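Local structure of tryptophan synthase alpha-subunit (Pyrococcus furiosus, 1GEQ) at residues E174-A186 with V196-L209. The protein catalyses the aldol cleavage of indoleglycerol phosphate to indole and glyceraldehyde 3-phosphate, the alpha-subunit reaction in the last step of tryptophan biosynthesis. Sequence-based numbering, arbitrary orientation.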
ATOM      1  N   GLU A 174     -16.832  -1.355 -14.530  1.00 53.43           N
ATOM      2  CA  GLU A 174     -16.062  -0.560 -13.586  1.00 52.19           C
ATOM      3  C   GLU A 174     -14.580  -0.902 -13.663  1.00 48.13           C
ATOM      4  O   GLU A 174     -13.772  -0.107 -14.139  1.00 48.29           O
ATOM      5  CB  GLU A 174     -16.570  -0.794 -12.165  1.00 58.39           C
ATOM      6  CG  GLU A 174     -17.981  -0.293 -11.942  1.00 64.68           C
ATOM      7  CD  GLU A 174     -18.165   1.124 -12.451  1.00 68.02           C
ATOM      8  OE1 GLU A 174     -17.288   1.968 -12.171  1.00 70.16           O
ATOM      9  OE2 GLU A 174     -19.183   1.391 -13.127  1.00 70.02           O
ATOM     10  N   ILE A 175     -14.228  -2.085 -13.169  1.00 42.41           N
ATOM     11  CA  ILE A 175     -12.846  -2.558 -13.208  1.00 38.38           C
ATOM     12  C   ILE A 175     -12.617  -2.958 -14.671  1.00 34.93           C
ATOM     13  O   ILE A 175     -13.402  -3.706 -15.231  1.00 32.70           O
ATOM     14  CB  ILE A 175     -12.656  -3.826 -12.325  1.00 37.23           C
ATOM     15  CG1 ILE A 175     -13.292  -3.631 -10.944  1.00 38.34           C
ATOM     16  CG2 ILE A 175     -11.168  -4.161 -12.199  1.00 36.18           C
ATOM     17  CD1 ILE A 175     -12.399  -2.976  -9.903  1.00 38.88           C
ATOM     18  N   PRO A 176     -11.554  -2.452 -15.308  1.00 35.02           N
ATOM     19  CA  PRO A 176     -11.218  -2.759 -16.710  1.00 35.96           C
ATOM     20  C   PRO A 176     -10.893  -4.243 -16.900  1.00 35.30           C
ATOM     21  O   PRO A 176     -10.343  -4.878 -15.996  1.00 31.42           O
ATOM     22  CB  PRO A 176     -10.002  -1.873 -16.974  1.00 35.08           C
ATOM     23  CG  PRO A 176     -10.202  -0.717 -16.026  1.00 36.48           C
ATOM     24  CD  PRO A 176     -10.658  -1.413 -14.775  1.00 35.37           C
ATOM     25  N   LYS A 177     -11.224  -4.797 -18.064  1.00 35.38           N
ATOM     26  CA  LYS A 177     -10.953  -6.202 -18.314  1.00 36.45           C
ATOM     27  C   LYS A 177      -9.451  -6.455 -18.280  1.00 33.25           C
ATOM     28  O   LYS A 177      -9.006  -7.563 -17.991  1.00 31.67           O
ATOM     29  CB  LYS A 177     -11.521  -6.644 -19.671  1.00 43.61           C
ATOM     30  CG  LYS A 177     -13.049  -6.657 -19.746  1.00 51.03           C
ATOM     31  CD  LYS A 177     -13.532  -7.500 -20.926  1.00 58.65           C
ATOM     32  CE  LYS A 177     -15.042  -7.714 -20.889  1.00 63.50           C
ATOM     33  NZ  LYS A 177     -15.527  -8.521 -22.052  1.00 68.08           N
ATOM     34  N   THR A 178      -8.671  -5.422 -18.565  1.00 29.95           N
ATOM     35  CA  THR A 178      -7.227  -5.573 -18.573  1.00 29.92           C
ATOM     36  C   THR A 178      -6.697  -5.836 -17.161  1.00 25.88           C
ATOM     37  O   THR A 178      -5.669  -6.486 -16.988  1.00 22.64           O
ATOM     38  CB  THR A 178      -6.542  -4.330 -19.185  1.00 31.71           C
ATOM     39  OG1 THR A 178      -5.186  -4.651 -19.501  1.00 38.60           O
ATOM     40  CG2 THR A 178      -6.568  -3.159 -18.220  1.00 30.71           C
ATOM     41  N   ALA A 179      -7.415  -5.335 -16.159  1.00 24.22           N
ATOM     42  CA  ALA A 179      -7.040  -5.532 -14.762  1.00 22.36           C
ATOM     43  C   ALA A 179      -7.380  -6.970 -14.355  1.00 23.14           C
ATOM     44  O   ALA A 179      -6.623  -7.614 -13.631  1.00 21.16           O
ATOM     45  CB  ALA A 179      -7.792  -4.545 -13.884  1.00 23.26           C
ATOM     46  N   TYR A 180      -8.530  -7.465 -14.806  1.00 21.40           N
ATOM     47  CA  TYR A 180      -8.916  -8.834 -14.502  1.00 21.12           C
ATOM     48  C   TYR A 180      -7.940  -9.788 -15.179  1.00 21.97           C
ATOM     49  O   TYR A 180      -7.607 -10.841 -14.630  1.00 19.50           O
ATOM     50  CB  TYR A 180     -10.335  -9.118 -15.003  1.00 21.94           C
ATOM     51  CG  TYR A 180     -11.427  -8.648 -14.072  1.00 23.82           C
ATOM     52  CD1 TYR A 180     -12.205  -7.531 -14.377  1.00 24.87           C
ATOM     53  CD2 TYR A 180     -11.691  -9.328 -12.893  1.00 25.11           C
ATOM     54  CE1 TYR A 180     -13.215  -7.105 -13.527  1.00 25.45           C
ATOM     55  CE2 TYR A 180     -12.705  -8.907 -12.029  1.00 29.40           C
ATOM     56  CZ  TYR A 180     -13.465  -7.799 -12.357  1.00 29.26           C
ATOM     57  OH  TYR A 180     -14.478  -7.391 -11.521  1.00 30.11           O
ATOM     58  N   ASP A 181      -7.488  -9.417 -16.377  1.00 20.14           N
ATOM     59  CA  ASP A 181      -6.550 -10.252 -17.115  1.00 22.75           C
ATOM     60  C   ASP A 181      -5.240 -10.362 -16.350  1.00 20.10           C
ATOM     61  O   ASP A 181      -4.641 -11.441 -16.268  1.00 20.97           O
ATOM     62  CB  ASP A 181      -6.273  -9.672 -18.508  1.00 27.10           C
ATOM     63  CG  ASP A 181      -5.216 -10.460 -19.271  1.00 35.83           C
ATOM     64  OD1 ASP A 181      -4.043 -10.026 -19.315  1.00 37.65           O
ATOM     65  OD2 ASP A 181      -5.558 -11.533 -19.813  1.00 39.90           O
ATOM     66  N   LEU A 182      -4.797  -9.242 -15.795  1.00 16.79           N
ATOM     67  CA  LEU A 182      -3.550  -9.207 -15.038  1.00 18.26           C
ATOM     68  C   LEU A 182      -3.672 -10.147 -13.824  1.00 18.65           C
ATOM     69  O   LEU A 182      -2.743 -10.873 -13.496  1.00 17.46           O
ATOM     70  CB  LEU A 182      -3.280  -7.785 -14.551  1.00 19.51           C
ATOM     71  CG  LEU A 182      -1.852  -7.366 -14.162  1.00 24.16           C
ATOM     72  CD1 LEU A 182      -1.923  -6.301 -13.074  1.00 18.77           C
ATOM     73  CD2 LEU A 182      -1.049  -8.531 -13.698  1.00 26.93           C
ATOM     74  N   LEU A 183      -4.819 -10.099 -13.155  1.00 18.11           N
ATOM     75  CA  LEU A 183      -5.055 -10.947 -11.984  1.00 18.55           C
ATOM     76  C   LEU A 183      -5.056 -12.430 -12.370  1.00 19.10           C
ATOM     77  O   LEU A 183      -4.423 -13.251 -11.712  1.00 19.80           O
ATOM     78  CB  LEU A 183      -6.394 -10.576 -11.333  1.00 15.97           C
ATOM     79  CG  LEU A 183      -6.883 -11.468 -10.175  1.00 15.53           C
ATOM     80  CD1 LEU A 183      -5.829 -11.539  -9.067  1.00 17.35           C
ATOM     81  CD2 LEU A 183      -8.186 -10.897  -9.661  1.00 16.50           C
ATOM     82  N   ARG A 184      -5.765 -12.764 -13.447  1.00 20.33           N
ATOM     83  CA  ARG A 184      -5.835 -14.143 -13.922  1.00 23.23           C
ATOM     84  C   ARG A 184      -4.433 -14.683 -14.183  1.00 22.47           C
ATOM     85  O   ARG A 184      -4.075 -15.767 -13.720  1.00 21.82           O
ATOM     86  CB  ARG A 184      -6.651 -14.227 -15.216  1.00 28.62           C
ATOM     87  CG  ARG A 184      -6.982 -15.657 -15.628  1.00 39.93           C
ATOM     88  CD  ARG A 184      -7.350 -15.769 -17.104  1.00 47.70           C
ATOM     89  NE  ARG A 184      -6.173 -15.647 -17.963  1.00 55.92           N
ATOM     90  CZ  ARG A 184      -5.926 -14.617 -18.767  1.00 58.81           C
ATOM     91  NH1 ARG A 184      -6.776 -13.600 -18.831  1.00 60.37           N
ATOM     92  NH2 ARG A 184      -4.825 -14.603 -19.504  1.00 60.85           N
ATOM     93  N   ARG A 185      -3.649 -13.919 -14.937  1.00 19.17           N
ATOM     94  CA  ARG A 185      -2.277 -14.281 -15.272  1.00 20.07           C
ATOM     95  C   ARG A 185      -1.429 -14.433 -14.014  1.00 19.48           C
ATOM     96  O   ARG A 185      -0.664 -15.389 -13.877  1.00 18.05           O
ATOM     97  CB  ARG A 185      -1.662 -13.211 -16.201  1.00 22.35           C
ATOM     98  CG  ARG A 185      -2.031 -13.384 -17.672  1.00 28.66           C
ATOM     99  CD  ARG A 185      -1.927 -12.083 -18.451  1.00 29.30           C
ATOM    100  NE  ARG A 185      -0.721 -11.331 -18.134  1.00 35.10           N
ATOM    101  CZ  ARG A 185      -0.670 -10.007 -18.060  1.00 34.62           C
ATOM    102  NH1 ARG A 185      -1.754  -9.283 -18.275  1.00 42.34           N
ATOM    103  NH2 ARG A 185       0.465  -9.404 -17.773  1.00 37.90           N
ATOM    104  N   ALA A 186      -1.567 -13.486 -13.091  1.00 18.13           N
ATOM    105  CA  ALA A 186      -0.786 -13.532 -11.862  1.00 18.92           C
ATOM    106  C   ALA A 186      -1.047 -14.793 -11.023  1.00 16.60           C
ATOM    107  O   ALA A 186      -0.111 -15.410 -10.533  1.00 19.98           O
ATOM    108  CB  ALA A 186      -1.057 -12.285 -11.031  1.00 17.54           C
ATOM    109  N   VAL A 196      -4.646  -6.701  -4.900  1.00 15.83           N
ATOM    110  CA  VAL A 196      -4.939  -5.850  -6.050  1.00 15.43           C
ATOM    111  C   VAL A 196      -5.411  -4.456  -5.637  1.00 15.73           C
ATOM    112  O   VAL A 196      -6.149  -4.297  -4.663  1.00 15.14           O
ATOM    113  CB  VAL A 196      -6.039  -6.470  -6.945  1.00 15.08           C
ATOM    114  CG1 VAL A 196      -5.581  -7.827  -7.483  1.00 14.65           C
ATOM    115  CG2 VAL A 196      -7.341  -6.625  -6.136  1.00 14.11           C
ATOM    116  N   GLY A 197      -4.954  -3.455  -6.387  1.00 17.21           N
ATOM    117  CA  GLY A 197      -5.345  -2.076  -6.141  1.00 17.22           C
ATOM    118  C   GLY A 197      -5.849  -1.598  -7.484  1.00 17.68           C
ATOM    119  O   GLY A 197      -5.106  -0.993  -8.264  1.00 18.92           O
ATOM    120  N   PHE A 198      -7.108  -1.912  -7.768  1.00 15.41           N
ATOM    121  CA  PHE A 198      -7.714  -1.570  -9.041  1.00 19.86           C
ATOM    122  C   PHE A 198      -8.723  -0.426  -8.974  1.00 21.31           C
ATOM    123  O   PHE A 198      -9.500  -0.241  -9.909  1.00 22.79           O
ATOM    124  CB  PHE A 198      -8.403  -2.812  -9.619  1.00 17.52           C
ATOM    125  CG  PHE A 198      -7.459  -3.945  -9.980  1.00 15.94           C
ATOM    126  CD1 PHE A 198      -7.960  -5.229 -10.183  1.00 17.97           C
ATOM    127  CD2 PHE A 198      -6.099  -3.722 -10.183  1.00 17.47           C
ATOM    128  CE1 PHE A 198      -7.124  -6.268 -10.593  1.00 19.53           C
ATOM    129  CE2 PHE A 198      -5.257  -4.748 -10.590  1.00 16.30           C
ATOM    130  CZ  PHE A 198      -5.770  -6.028 -10.797  1.00 21.50           C
ATOM    131  N   GLY A 199      -8.732   0.314  -7.868  1.00 20.60           N
ATOM    132  CA  GLY A 199      -9.656   1.431  -7.734  1.00 22.46           C
ATOM    133  C   GLY A 199     -11.051   1.004  -7.319  1.00 25.06           C
ATOM    134  O   GLY A 199     -12.049   1.473  -7.864  1.00 24.88           O
ATOM    135  N   VAL A 200     -11.110   0.098  -6.349  1.00 23.76           N
ATOM    136  CA  VAL A 200     -12.369  -0.410  -5.831  1.00 24.52           C
ATOM    137  C   VAL A 200     -13.186   0.723  -5.205  1.00 24.79           C
ATOM    138  O   VAL A 200     -12.629   1.589  -4.536  1.00 26.65           O
ATOM    139  CB  VAL A 200     -12.088  -1.503  -4.775  1.00 26.84           C
ATOM    140  CG1 VAL A 200     -13.319  -1.766  -3.931  1.00 30.16           C
ATOM    141  CG2 VAL A 200     -11.626  -2.772  -5.478  1.00 27.79           C
ATOM    142  N   SER A 201     -14.496   0.718  -5.422  1.00 23.07           N
ATOM    143  CA  SER A 201     -15.363   1.762  -4.861  1.00 26.72           C
ATOM    144  C   SER A 201     -16.708   1.205  -4.396  1.00 27.26           C
ATOM    145  O   SER A 201     -17.470   1.896  -3.721  1.00 31.92           O
ATOM    146  CB  SER A 201     -15.598   2.878  -5.891  1.00 23.94           C
ATOM    147  OG  SER A 201     -16.329   2.405  -7.007  1.00 25.35           O
ATOM    148  N   LYS A 202     -16.999  -0.045  -4.744  1.00 28.42           N
ATOM    149  CA  LYS A 202     -18.266  -0.658  -4.349  1.00 30.32           C
ATOM    150  C   LYS A 202     -18.168  -2.139  -3.973  1.00 29.97           C
ATOM    151  O   LYS A 202     -17.247  -2.850  -4.386  1.00 26.97           O
ATOM    152  CB  LYS A 202     -19.305  -0.453  -5.454  1.00 35.29           C
ATOM    153  CG  LYS A 202     -18.838  -0.865  -6.830  1.00 42.32           C
ATOM    154  CD  LYS A 202     -19.437   0.040  -7.896  1.00 47.81           C
ATOM    155  CE  LYS A 202     -20.952   0.030  -7.849  1.00 50.95           C
ATOM    156  NZ  LYS A 202     -21.511   1.135  -8.674  1.00 54.59           N
ATOM    157  N   ARG A 203     -19.129  -2.587  -3.167  1.00 27.88           N
ATOM    158  CA  ARG A 203     -19.178  -3.964  -2.679  1.00 28.96           C
ATOM    159  C   ARG A 203     -18.976  -5.028  -3.758  1.00 28.21           C
ATOM    160  O   ARG A 203     -18.222  -5.977  -3.558  1.00 27.19           O
ATOM    161  CB  ARG A 203     -20.509  -4.205  -1.948  1.00 29.50           C
ATOM    162  CG  ARG A 203     -20.707  -5.629  -1.444  1.00 29.08           C
ATOM    163  CD  ARG A 203     -19.598  -6.096  -0.509  1.00 29.12           C
ATOM    164  NE  ARG A 203     -19.795  -7.494  -0.126  1.00 29.50           N
ATOM    165  CZ  ARG A 203     -18.870  -8.263   0.439  1.00 29.65           C
ATOM    166  NH1 ARG A 203     -17.666  -7.779   0.703  1.00 26.58           N
ATOM    167  NH2 ARG A 203     -19.151  -9.532   0.722  1.00 28.61           N
ATOM    168  N   GLU A 204     -19.643  -4.877  -4.895  1.00 28.78           N
ATOM    169  CA  GLU A 204     -19.505  -5.855  -5.967  1.00 31.19           C
ATOM    170  C   GLU A 204     -18.078  -5.978  -6.498  1.00 29.67           C
ATOM    171  O   GLU A 204     -17.709  -7.023  -7.031  1.00 27.73           O
ATOM    172  CB  GLU A 204     -20.461  -5.530  -7.112  1.00 36.80           C
ATOM    173  CG  GLU A 204     -20.564  -4.066  -7.446  1.00 48.27           C
ATOM    174  CD  GLU A 204     -21.517  -3.817  -8.593  1.00 54.65           C
ATOM    175  OE1 GLU A 204     -21.135  -4.091  -9.750  1.00 58.91           O
ATOM    176  OE2 GLU A 204     -22.654  -3.362  -8.338  1.00 58.38           O
ATOM    177  N   HIS A 205     -17.283  -4.915  -6.361  1.00 27.40           N
ATOM    178  CA  HIS A 205     -15.893  -4.942  -6.813  1.00 24.80           C
ATOM    179  C   HIS A 205     -15.120  -5.933  -5.949  1.00 24.97           C
ATOM    180  O   HIS A 205     -14.373  -6.773  -6.451  1.00 25.23           O
ATOM    181  CB  HIS A 205     -15.245  -3.562  -6.667  1.00 23.95           C
ATOM    182  CG  HIS A 205     -15.756  -2.535  -7.626  1.00 24.12           C
ATOM    183  ND1 HIS A 205     -15.521  -1.184  -7.465  1.00 25.59           N
ATOM    184  CD2 HIS A 205     -16.482  -2.658  -8.760  1.00 24.02           C
ATOM    185  CE1 HIS A 205     -16.078  -0.520  -8.456  1.00 27.58           C
ATOM    186  NE2 HIS A 205     -16.672  -1.387  -9.260  1.00 27.92           N
ATOM    187  N   VAL A 206     -15.285  -5.802  -4.635  1.00 23.85           N
ATOM    188  CA  VAL A 206     -14.605  -6.674  -3.693  1.00 23.11           C
ATOM    189  C   VAL A 206     -15.025  -8.127  -3.916  1.00 22.72           C
ATOM    190  O   VAL A 206     -14.183  -9.014  -4.027  1.00 22.71           O
ATOM    191  CB  VAL A 206     -14.907  -6.245  -2.239  1.00 24.66           C
ATOM    192  CG1 VAL A 206     -14.297  -7.232  -1.255  1.00 23.62           C
ATOM    193  CG2 VAL A 206     -14.348  -4.850  -1.988  1.00 26.33           C
ATOM    194  N   VAL A 207     -16.330  -8.365  -4.015  1.00 22.17           N
ATOM    195  CA  VAL A 207     -16.837  -9.719  -4.224  1.00 24.32           C
ATOM    196  C   VAL A 207     -16.261 -10.337  -5.501  1.00 25.89           C
ATOM    197  O   VAL A 207     -15.782 -11.473  -5.499  1.00 24.50           O
ATOM    198  CB  VAL A 207     -18.382  -9.722  -4.306  1.00 26.80           C
ATOM    199  CG1 VAL A 207     -18.892 -11.124  -4.608  1.00 28.44           C
ATOM    200  CG2 VAL A 207     -18.967  -9.210  -2.991  1.00 27.73           C
ATOM    201  N   SER A 208     -16.311  -9.582  -6.590  1.00 24.33           N
ATOM    202  CA  SER A 208     -15.794 -10.045  -7.872  1.00 24.35           C
ATOM    203  C   SER A 208     -14.297 -10.360  -7.832  1.00 23.56           C
ATOM    204  O   SER A 208     -13.861 -11.414  -8.308  1.00 22.60           O
ATOM    205  CB  SER A 208     -16.051  -8.992  -8.947  1.00 25.44           C
ATOM    206  OG  SER A 208     -15.365  -9.325 -10.140  1.00 29.92           O
ATOM    207  N   LEU A 209     -13.510  -9.447  -7.267  1.00 19.67           N
ATOM    208  CA  LEU A 209     -12.069  -9.644  -7.204  1.00 21.73           C
ATOM    209  C   LEU A 209     -11.666 -10.842  -6.342  1.00 21.98           C
ATOM    210  O   LEU A 209     -10.772 -11.596  -6.707  1.00 20.93           O
ATOM    211  CB  LEU A 209     -11.389  -8.363  -6.721  1.00 20.00           C
ATOM    212  CG  LEU A 209     -11.533  -7.223  -7.750  1.00 21.53           C
ATOM    213  CD1 LEU A 209     -11.072  -5.904  -7.145  1.00 20.37           C
ATOM    214  CD2 LEU A 209     -10.732  -7.560  -8.994  1.00 17.91           C
TER
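Phe-198 lies with one ring face against Ala-179, where helix 177-186 packs beside strand 196-197 and the following helix in this TIM barrel. The axes of segments 177-186 and 203-209, neighbours on the outside of the barrel, are 12.8 Å apart at closest approach and 30° from parallel, and side chains bridge the distance. Ala-179 CB stands 3.7 Å from the centroid of the Phe-198 ring, a CH-pi contact almost along the ring normal, while Val-196 CB covers the opposite face. Held between these two carbons, the phenyl ring probably has little freedom to tilt; Leu-183 CB comes to its edge, and Leu-183 CD1 crosses to Val-196 CG1 (4.0 Å).

Ile-175, just ahead of the first helix, wedges between two rings. With CG2 anti to the backbone N, that methyl reaches Phe-198 CD1 (3.9 Å), while the other branch carries CD1 over a face of His-205, 4.2 Å from the ring centroid. Lys-202 CG covers the other face of the imidazole, and ND1 accepts an in-plane bond from Ser-201 N (3.0 Å), which ties the ring to the loop before its own helix; NE2, buried by the contact, has no polar partner in the model. Replacing His-205 by alanine removes the imidazole, which would probably leave Ser-201 N without its acceptor and open a gap between Ile-175 and Lys-202.

Nearer the surface, the Tyr-180 ring extends across to the second helix and sets its CE2 against Leu-209 CD2. Ser-208, its OG anti to the backbone N (chi1 170°), meets the phenol at the ring edge, closing a very short hydrogen bond of 2.5 Å between Tyr-180 OH and Ser-208 OG.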